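Local atomic coordinates of antibiotic resistance protein (Deinococcus radiodurans, PDB entry 2VLI), a protein that probably transfers a phosphate group from a nucleoside triphosphate, as a P-loop phosphotransferase, and is associated with resistance to the antibiotic tunicamycin. Residues Thr24-Glu27 with Gly31-Val34; Pro55-Met60 with Thr89-Arg94. All blocks are in the same frame, centred on the assembly; numbering follows the deposited sequence.

Contact 1. Residues Thr24-Glu27 with Gly31-Val34; sequences TLHE and GSFV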
loop_
_atom_site.group_PDB
_atom_site.type_symbol
_atom_site.label_atom_id
_atom_site.label_comp_id
_atom_site.label_asym_id
_atom_site.label_seq_id
_atom_site.Cartn_x
_atom_site.Cartn_y
_atom_site.Cartn_z
ATOM N N THR A 24 -25.826 -0.035 -10.174
ATOM C CA THR A 24 -26.458 1.181 -10.704
ATOM C C THR A 24 -26.053 1.525 -12.128
ATOM O O THR A 24 -26.898 1.928 -12.944
ATOM C CB THR A 24 -26.128 2.395 -9.796
ATOM O OG1 THR A 24 -26.363 2.010 -8.439
ATOM C CG2 THR A 24 -26.964 3.619 -10.172
ATOM N N LEU A 25 -24.767 1.397 -12.433
ATOM C CA LEU A 25 -24.282 1.703 -13.752
ATOM C C LEU A 25 -24.846 0.689 -14.700
ATOM O O LEU A 25 -25.219 1.015 -15.820
ATOM C CB LEU A 25 -22.757 1.611 -13.841
ATOM C CG LEU A 25 -21.950 2.845 -13.477
ATOM C CD1 LEU A 25 -20.512 2.436 -13.177
ATOM C CD2 LEU A 25 -22.043 3.920 -14.583
ATOM N N HIS A 26 -24.852 -0.558 -14.254
ATOM C CA HIS A 26 -25.386 -1.648 -15.053
ATOM C C HIS A 26 -26.843 -1.378 -15.444
ATOM O O HIS A 26 -27.194 -1.490 -16.617
ATOM C CB HIS A 26 -25.287 -2.966 -14.314
ATOM C CG HIS A 26 -25.888 -4.106 -15.078
ATOM N ND1 HIS A 26 -25.587 -4.344 -16.399
ATOM C CD2 HIS A 26 -26.830 -5.019 -14.730
ATOM C CE1 HIS A 26 -26.279 -5.391 -16.820
ATOM N NE2 HIS A 26 -27.042 -5.817 -15.825
ATOM N N GLU A 27 -27.652 -0.996 -14.454
ATOM C CA GLU A 27 -29.096 -0.739 -14.665
ATOM C C GLU A 27 -29.353 0.410 -15.629
ATOM O O GLU A 27 -30.427 0.487 -16.211
ATOM C CB GLU A 27 -29.799 -0.398 -13.371
ATOM C CG GLU A 27 -29.816 -1.433 -12.272
ATOM C CD GLU A 27 -30.374 -0.838 -10.939
ATOM O OE1 GLU A 27 -30.240 0.404 -10.702
ATOM O OE2 GLU A 27 -30.975 -1.602 -10.129
ATOM N N GLY A 31 -27.213 -3.037 -22.472
ATOM C CA GLY A 31 -26.200 -3.876 -23.143
ATOM C C GLY A 31 -24.976 -4.178 -22.271
ATOM O O GLY A 31 -24.097 -4.949 -22.669
ATOM N N SER A 32 -24.906 -3.561 -21.098
ATOM C CA SER A 32 -23.746 -3.671 -20.231
ATOM C C SER A 32 -23.731 -5.007 -19.493
ATOM O O SER A 32 -24.721 -5.704 -19.421
ATOM C CB SER A 32 -23.686 -2.489 -19.238
ATOM O OG SER A 32 -24.708 -2.556 -18.258
ATOM N N PHE A 33 -22.562 -5.404 -19.008
ATOM C CA PHE A 33 -22.427 -6.697 -18.338
ATOM C C PHE A 33 -21.492 -6.497 -17.159
ATOM O O PHE A 33 -20.465 -5.845 -17.322
ATOM C CB PHE A 33 -21.868 -7.755 -19.310
ATOM C CG PHE A 33 -21.644 -9.113 -18.688
ATOM C CD1 PHE A 33 -20.382 -9.487 -18.240
ATOM C CD2 PHE A 33 -22.678 -10.034 -18.597
ATOM C CE1 PHE A 33 -20.161 -10.741 -17.678
ATOM C CE2 PHE A 33 -22.473 -11.270 -18.021
ATOM C CZ PHE A 33 -21.198 -11.636 -17.567
ATOM N N VAL A 34 -21.874 -7.029 -16.005
ATOM C CA VAL A 34 -21.069 -6.963 -14.820
ATOM C C VAL A 34 -20.171 -8.216 -14.719
ATOM O O VAL A 34 -20.625 -9.331 -14.477
ATOM C CB VAL A 34 -21.917 -6.787 -13.546
ATOM C CG1 VAL A 34 -21.013 -6.610 -12.359
ATOM C CG2 VAL A 34 -22.846 -5.546 -13.623
#
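His26 and Ser32 carry the polar part of this contact, in which a single histidine side chain bridges a helix and the strand entry that follows it. The ring nitrogen His26 ND1 donates to Ser32 OG over 2.7 Å, with an N-H...O angle of 148°. The hydroxyl oxygen is tilted 22° from the ring plane. The bond puts a proton on ND1, and the contact of Ser32 OG with Leu29 O, in the turn between the two segments, fits a serine hydroxyl that accepts from the ring and donates to the turn. One buried oxygen thus ties the serine both to the helix side chain and to the turn. Ser32 OG sits between its own backbone N and carbonyl carbon, a rotation that turns it back toward the helix. The carbonyl of the same residue lies at the ring edge, in plane, with Ser32 O 3.0 Å from His26 CE1, while its approach to ND1 is too poorly angled to count as a bond.

Apolar packing completes the contact. Val34 CG2 reaches the root of the histidine, 3.6 Å from His26 CB and 3.7 Å from His26 CG, and meets the ring obliquely. Because His26 CG stands anti to the backbone N (chi1 177°), the ring leans toward the strand, its ND1 edge to the serine and its CB-CG root to the valine methyl. Beyond the pair, Ile81 of strand 80-84 touches Leu25, His26 and Ser32, and Phe33 shares backbone hydrogen bonds with Pro79 and Ile81.

The short link from helix 20-28 to strand 33-34 completes a beta-alpha-beta crossover that starts at strand 7-11 and passes over strand 80-84, as in the alpha/beta fold of P-loop NTPases.

Contact 2. Residues Pro55-Met60 with Thr89-Arg94; sequences PQEHPM and TARHRR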
loop_
_atom_site.group_PDB
_atom_site.type_symbol
_atom_site.label_atom_id
_atom_site.label_comp_id
_atom_site.label_asym_id
_atom_site.label_seq_id
_atom_site.Cartn_x
_atom_site.Cartn_y
_atom_site.Cartn_z
ATOM N N PRO A 55 -8.907 -15.905 -1.797
ATOM C CA PRO A 55 -8.854 -16.405 -3.178
ATOM C C PRO A 55 -8.170 -15.436 -4.125
ATOM O O PRO A 55 -7.439 -15.874 -4.990
ATOM C CB PRO A 55 -10.331 -16.566 -3.543
ATOM C CG PRO A 55 -10.980 -16.870 -2.291
ATOM C CD PRO A 55 -10.281 -15.984 -1.269
ATOM N N GLN A 56 -8.351 -14.125 -3.917
ATOM C CA GLN A 56 -7.724 -13.131 -4.783
ATOM C C GLN A 56 -6.249 -12.962 -4.537
ATOM O O GLN A 56 -5.606 -12.172 -5.214
ATOM C CB GLN A 56 -8.414 -11.776 -4.674
ATOM C CG GLN A 56 -9.894 -11.856 -4.873
ATOM C CD GLN A 56 -10.508 -10.503 -5.168
ATOM O OE1 GLN A 56 -10.019 -9.459 -4.686
ATOM N NE2 GLN A 56 -11.574 -10.505 -5.988
ATOM N N GLU A 57 -5.698 -13.747 -3.625
ATOM C CA GLU A 57 -4.242 -13.873 -3.466
ATOM C C GLU A 57 -3.668 -15.115 -4.133
ATOM O O GLU A 57 -2.461 -15.351 -4.062
ATOM C CB GLU A 57 -3.878 -13.916 -1.980
ATOM C CG GLU A 57 -4.532 -12.813 -1.154
ATOM C CD GLU A 57 -3.762 -11.511 -1.117
ATOM O OE1 GLU A 57 -2.681 -11.429 -1.761
ATOM O OE2 GLU A 57 -4.256 -10.556 -0.440
ATOM N N HIS A 58 -4.519 -15.913 -4.783
ATOM C CA HIS A 58 -4.051 -17.091 -5.510
ATOM C C HIS A 58 -3.147 -16.593 -6.624
ATOM O O HIS A 58 -3.519 -15.686 -7.354
ATOM C CB HIS A 58 -5.235 -17.858 -6.075
ATOM C CG HIS A 58 -4.874 -19.182 -6.685
ATOM N ND1 HIS A 58 -4.065 -19.304 -7.797
ATOM C CD2 HIS A 58 -5.196 -20.445 -6.315
ATOM C CE1 HIS A 58 -3.930 -20.584 -8.100
ATOM N NE2 HIS A 58 -4.620 -21.295 -7.224
ATOM N N PRO A 59 -1.951 -17.154 -6.764
ATOM C CA PRO A 59 -1.048 -16.748 -7.822
ATOM C C PRO A 59 -1.565 -16.748 -9.261
ATOM O O PRO A 59 -1.046 -16.044 -10.087
ATOM C CB PRO A 59 0.087 -17.759 -7.684
ATOM C CG PRO A 59 0.096 -18.106 -6.247
ATOM C CD PRO A 59 -1.330 -18.164 -5.881
HETATM N N MSE A 60 -2.553 -17.578 -9.575
HETATM C CA MSE A 60 -3.145 -17.656 -10.921
HETATM C C MSE A 60 -4.350 -16.705 -11.102
HETATM O O MSE A 60 -4.811 -16.521 -12.218
HETATM C CB MSE A 60 -3.631 -19.099 -11.202
HETATM C CG MSE A 60 -2.546 -20.161 -11.084
HETATM SE SE MSE A 60 -1.047 -19.685 -12.247
HETATM C CE MSE A 60 -1.960 -20.099 -13.782
ATOM N N THR A 89 -0.772 -2.202 -3.377
ATOM C CA THR A 89 -0.202 -1.446 -4.444
ATOM C C THR A 89 0.459 -2.394 -5.454
ATOM O O THR A 89 0.377 -2.213 -6.650
ATOM C CB THR A 89 0.836 -0.454 -3.888
ATOM O OG1 THR A 89 0.145 0.587 -3.186
ATOM C CG2 THR A 89 1.696 0.083 -5.010
ATOM N N ALA A 90 1.118 -3.428 -4.960
ATOM C CA ALA A 90 1.775 -4.387 -5.834
ATOM C C ALA A 90 0.738 -5.191 -6.690
ATOM O O ALA A 90 0.924 -5.337 -7.893
ATOM C CB ALA A 90 2.685 -5.344 -5.013
ATOM N N ARG A 91 -0.332 -5.674 -6.081
ATOM C CA ARG A 91 -1.403 -6.362 -6.850
ATOM C C ARG A 91 -2.065 -5.381 -7.839
ATOM O O ARG A 91 -2.322 -5.741 -8.966
ATOM C CB ARG A 91 -2.483 -7.012 -5.970
ATOM C CG ARG A 91 -2.170 -8.474 -5.488
ATOM C CD ARG A 91 -3.381 -9.198 -4.827
ATOM N NE ARG A 91 -3.919 -8.344 -3.780
ATOM C CZ ARG A 91 -5.177 -8.295 -3.299
ATOM N NH1 ARG A 91 -6.156 -9.099 -3.707
ATOM N NH2 ARG A 91 -5.451 -7.376 -2.375
ATOM N N HIS A 92 -2.295 -4.131 -7.419
ATOM C CA HIS A 92 -2.840 -3.109 -8.326
ATOM C C HIS A 92 -1.949 -2.929 -9.560
ATOM O O HIS A 92 -2.433 -2.867 -10.684
ATOM C CB HIS A 92 -3.034 -1.766 -7.586
ATOM C CG HIS A 92 -3.588 -0.675 -8.449
ATOM N ND1 HIS A 92 -4.915 -0.638 -8.851
ATOM C CD2 HIS A 92 -2.987 0.400 -9.017
ATOM C CE1 HIS A 92 -5.099 0.422 -9.629
ATOM N NE2 HIS A 92 -3.950 1.072 -9.740
ATOM N N ARG A 93 -0.635 -2.841 -9.356
ATOM C CA ARG A 93 0.241 -2.614 -10.482
ATOM C C ARG A 93 0.214 -3.794 -11.427
ATOM O O ARG A 93 0.243 -3.633 -12.618
ATOM C CB ARG A 93 1.687 -2.304 -10.038
ATOM C CG ARG A 93 2.656 -2.130 -11.226
ATOM C CD ARG A 93 2.126 -1.308 -12.446
ATOM N NE ARG A 93 2.063 0.150 -12.258
ATOM C CZ ARG A 93 2.994 1.015 -12.657
ATOM N NH1 ARG A 93 4.105 0.581 -13.256
ATOM N NH2 ARG A 93 2.813 2.326 -12.454
ATOM N N ARG A 94 0.193 -4.984 -10.848
ATOM C CA ARG A 94 0.209 -6.261 -11.574
ATOM C C ARG A 94 -0.998 -6.333 -12.505
ATOM O O ARG A 94 -0.867 -6.655 -13.690
ATOM C CB ARG A 94 0.216 -7.434 -10.586
ATOM C CG ARG A 94 1.636 -7.803 -10.043
ATOM C CD ARG A 94 1.742 -9.303 -9.584
ATOM N NE ARG A 94 1.141 -9.534 -8.259
ATOM C CZ ARG A 94 1.699 -9.197 -7.093
ATOM N NH1 ARG A 94 2.896 -8.610 -7.050
ATOM N NH2 ARG A 94 1.041 -9.431 -5.949
#
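Arg91 meets Gln56 and Glu57 with two different parts of its guanidinium, the edge for one and a face for the other. The closer packing is on the Gln56 side. Gln56 CB lies in the guanidinium plane, 3.6 Å from Arg91 NH1, and the same nitrogen donates a weak hydrogen bond of 3.5 Å to Gln56 O at 153°. Arg91 is buried, and Ile86 touches both its side chain and that of Gln56, while Trp61 of helix 61-75 adds to the packing around the glutamine. The arginine chain bends at chi3, which swings the guanidinium round to present this edge to the 3-10 segment 55-57. Within the loop itself, His58 ND1 accepts from Met60 N at 2.9 Å, almost in the ring plane, a capping bond at the turn into helix 61-75.

Glu57 forms the looser, exposed side. Its own chain folds at chi2 (-87°), bringing the carboxylate over the guanidinium as a stack, the two planes 25° apart. Glu57 OE2 stands above the centre of the group, 3.8 Å from Arg91 CZ, and the long salt bridge runs over 3.9 Å from Glu57 OE1 to Arg91 NE. No N-H is directed at either oxygen.

The opposite charges probably attract through the guanidinium face rather than through paired N-H...O bonds, and the hydrogen bond to Gln56 O is weak. Stacked charges beside one weak bond are consistent with a largely electrostatic link between the loop and helix 89-101.

Overall arrangement
Contact 1 closes before contact 2 opens along the chain, and the two lie on opposite sides of its centre, their own centres 25 Å apart and their nearest atoms about 12 Å apart. All four segments belong to the P-loop NTPase-like region of the chain. Contact 1 joins helix 20-28 to strand 33-34, at one edge of the parallel sheet as counted in this chain; contact 2 ties the loop before helix 61-75 to helix 89-101, which follows strand 80-84. That strand, next to 33-34, connects the two regions. One contact thus belongs to a local helix-strand connection, the other to longer-range packing, and near contact 2 Arg93 pairs with Asp137 of the second subunit.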